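Local structure of putative uncharacterized protein PH0734 (Pyrococcus horikoshii, 3D79) at residues 74-78 / 141-145. The protein is of unknown function but probably binds RNA through its PUA domain. Residues are numbered along the deposited sequence.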
ATOM      1  N   ILE A  74       6.036  -2.222   7.513  1.00 19.47           N
ATOM      2  CA  ILE A  74       4.716  -2.657   7.076  1.00 17.82           C
ATOM      3  C   ILE A  74       4.059  -1.662   6.115  1.00 16.40           C
ATOM      4  O   ILE A  74       4.432  -0.483   6.052  1.00 15.75           O
ATOM      5  CB  ILE A  74       3.752  -2.952   8.282  1.00 17.72           C
ATOM      6  CG1 ILE A  74       3.550  -1.716   9.161  1.00 18.13           C
ATOM      7  CG2 ILE A  74       4.280  -4.103   9.132  1.00 18.41           C
ATOM      8  CD1 ILE A  74       2.470  -0.778   8.684  1.00 19.84           C
ATOM      9  N   PHE A  75       3.074  -2.158   5.373  1.00 15.12           N
ATOM     10  CA  PHE A  75       2.236  -1.315   4.526  1.00 14.34           C
ATOM     11  C   PHE A  75       0.935  -2.056   4.240  1.00 13.68           C
ATOM     12  O   PHE A  75       0.931  -3.281   4.176  1.00 13.32           O
ATOM     13  CB  PHE A  75       2.939  -0.965   3.210  1.00 14.36           C
ATOM     14  CG  PHE A  75       2.371   0.252   2.531  1.00 14.31           C
ATOM     15  CD1 PHE A  75       2.576   1.522   3.066  1.00 14.38           C
ATOM     16  CD2 PHE A  75       1.629   0.131   1.356  1.00 15.16           C
ATOM     17  CE1 PHE A  75       2.050   2.652   2.455  1.00 14.59           C
ATOM     18  CE2 PHE A  75       1.100   1.256   0.734  1.00 15.52           C
ATOM     19  CZ  PHE A  75       1.311   2.521   1.282  1.00 14.74           C
ATOM     20  N   PRO A  76      -0.189  -1.324   4.098  1.00 13.48           N
ATOM     21  CA  PRO A  76      -1.428  -2.029   3.758  1.00 13.26           C
ATOM     22  C   PRO A  76      -1.349  -2.898   2.500  1.00 13.21           C
ATOM     23  O   PRO A  76      -0.735  -2.506   1.505  1.00 13.46           O
ATOM     24  CB  PRO A  76      -2.430  -0.886   3.533  1.00 13.57           C
ATOM     25  CG  PRO A  76      -1.912   0.220   4.373  1.00 13.21           C
ATOM     26  CD  PRO A  76      -0.416   0.124   4.280  1.00 13.50           C
ATOM     27  N   LEU A  77      -1.980  -4.066   2.560  1.00 13.43           N
ATOM     28  CA  LEU A  77      -2.140  -4.931   1.392  1.00 13.70           C
ATOM     29  C   LEU A  77      -3.085  -4.305   0.375  1.00 13.54           C
ATOM     30  O   LEU A  77      -3.895  -3.436   0.718  1.00 14.08           O
ATOM     31  CB  LEU A  77      -2.703  -6.292   1.807  1.00 13.70           C
ATOM     32  CG  LEU A  77      -1.819  -7.174   2.693  1.00 15.19           C
ATOM     33  CD1 LEU A  77      -2.636  -8.308   3.263  1.00 16.56           C
ATOM     34  CD2 LEU A  77      -0.609  -7.707   1.920  1.00 15.85           C
ATOM     35  N   VAL A  78      -2.993  -4.757  -0.874  1.00 13.68           N
ATOM     36  CA  VAL A  78      -3.918  -4.291  -1.914  1.00 13.85           C
ATOM     37  C   VAL A  78      -5.370  -4.619  -1.539  1.00 14.00           C
ATOM     38  O   VAL A  78      -6.255  -3.774  -1.725  1.00 14.55           O
ATOM     39  CB  VAL A  78      -3.537  -4.805  -3.335  1.00 13.98           C
ATOM     40  CG1 VAL A  78      -4.539  -4.314  -4.379  1.00 15.21           C
ATOM     41  CG2 VAL A  78      -2.143  -4.307  -3.708  1.00 13.43           C
ATOM     42  N   PRO A 141      -7.447   0.405  -5.860  1.00 17.26           N
ATOM     43  CA  PRO A 141      -5.997   0.242  -5.774  1.00 16.57           C
ATOM     44  C   PRO A 141      -5.516  -0.905  -6.651  1.00 16.11           C
ATOM     45  O   PRO A 141      -6.188  -1.938  -6.759  1.00 16.72           O
ATOM     46  CB  PRO A 141      -5.777  -0.071  -4.298  1.00 16.67           C
ATOM     47  CG  PRO A 141      -7.021  -0.807  -3.903  1.00 17.16           C
ATOM     48  CD  PRO A 141      -8.131  -0.121  -4.663  1.00 17.21           C
ATOM     49  N   LEU A 142      -4.362  -0.706  -7.281  1.00 15.27           N
ATOM     50  CA  LEU A 142      -3.801  -1.684  -8.201  1.00 14.67           C
ATOM     51  C   LEU A 142      -2.572  -2.348  -7.598  1.00 14.07           C
ATOM     52  O   LEU A 142      -2.264  -3.501  -7.904  1.00 14.15           O
ATOM     53  CB  LEU A 142      -3.370  -1.004  -9.504  1.00 14.81           C
ATOM     54  CG  LEU A 142      -4.344  -0.064 -10.210  1.00 14.72           C
ATOM     55  CD1 LEU A 142      -3.657   0.571 -11.401  1.00 15.41           C
ATOM     56  CD2 LEU A 142      -5.597  -0.819 -10.639  1.00 16.19           C
ATOM     57  N   ALA A 143      -1.867  -1.607  -6.752  1.00 13.66           N
ATOM     58  CA  ALA A 143      -0.529  -2.023  -6.330  1.00 13.03           C
ATOM     59  C   ALA A 143      -0.013  -1.210  -5.159  1.00 12.96           C
ATOM     60  O   ALA A 143      -0.533  -0.139  -4.849  1.00 12.72           O
ATOM     61  CB  ALA A 143       0.449  -1.895  -7.503  1.00 13.20           C
ATOM     62  N   ILE A 144       1.033  -1.735  -4.525  1.00 12.55           N
ATOM     63  CA  ILE A 144       1.798  -0.988  -3.545  1.00 12.57           C
ATOM     64  C   ILE A 144       3.268  -1.088  -3.931  1.00 12.57           C
ATOM     65  O   ILE A 144       3.666  -2.020  -4.650  1.00 12.54           O
ATOM     66  CB  ILE A 144       1.562  -1.480  -2.087  1.00 12.60           C
ATOM     67  CG1 ILE A 144       1.932  -2.957  -1.924  1.00 12.77           C
ATOM     68  CG2 ILE A 144       0.093  -1.250  -1.670  1.00 13.28           C
ATOM     69  CD1 ILE A 144       2.068  -3.401  -0.467  1.00 12.89           C
ATOM     70  N   GLY A 145       4.062  -0.130  -3.473  1.00 12.68           N
ATOM     71  CA  GLY A 145       5.476  -0.112  -3.836  1.00 13.37           C
ATOM     72  C   GLY A 145       6.287   0.981  -3.187  1.00 13.76           C
ATOM     73  O   GLY A 145       5.860   1.610  -2.216  1.00 13.51           O
TER
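No hydrogen bond joins these two runs of chain, although both carry strand; apolar side chains packing on one another and on backbone close a buried interface between the Pre-PUA-like part of the protein and the PUA domain. Val78, in the first turn of a helix with Leu77 as its N-cap, sits over the backbone of 141-145: its CG1 lies 3.7 Å from Pro141 O and its CG2 3.8 Å from Ala143 CA. Leu142 and Ala143, which form a classic beta bulge opposite Val133, both turn their CA-to-CB bonds away, consistent with Val78 lying close to the backbone there; Pro141 and Ile144 point toward 74-78. Ile144 CG2 lies against the end of strand 73-76 and the start of helix 78-84, 3.6 Å from Phe75 CE2 at the ring edge, 3.5 Å from Pro76 O and 4.3 Å from Val78 CG2. Pro76 O, buried by this contact, has no hydrogen-bonding partner in the model. Strand 73-76 is an outer strand of its antiparallel sheet, and strand 141-147 belongs to the mixed sheet of the PUA fold. Leu81 of helix 78-84 touches Pro76, Pro141 and Ile144, His167 of strand 167-168 meets Val78 and Ile144, and helix 18-32 packs Met31 on Phe75 and Phe32 on Pro76.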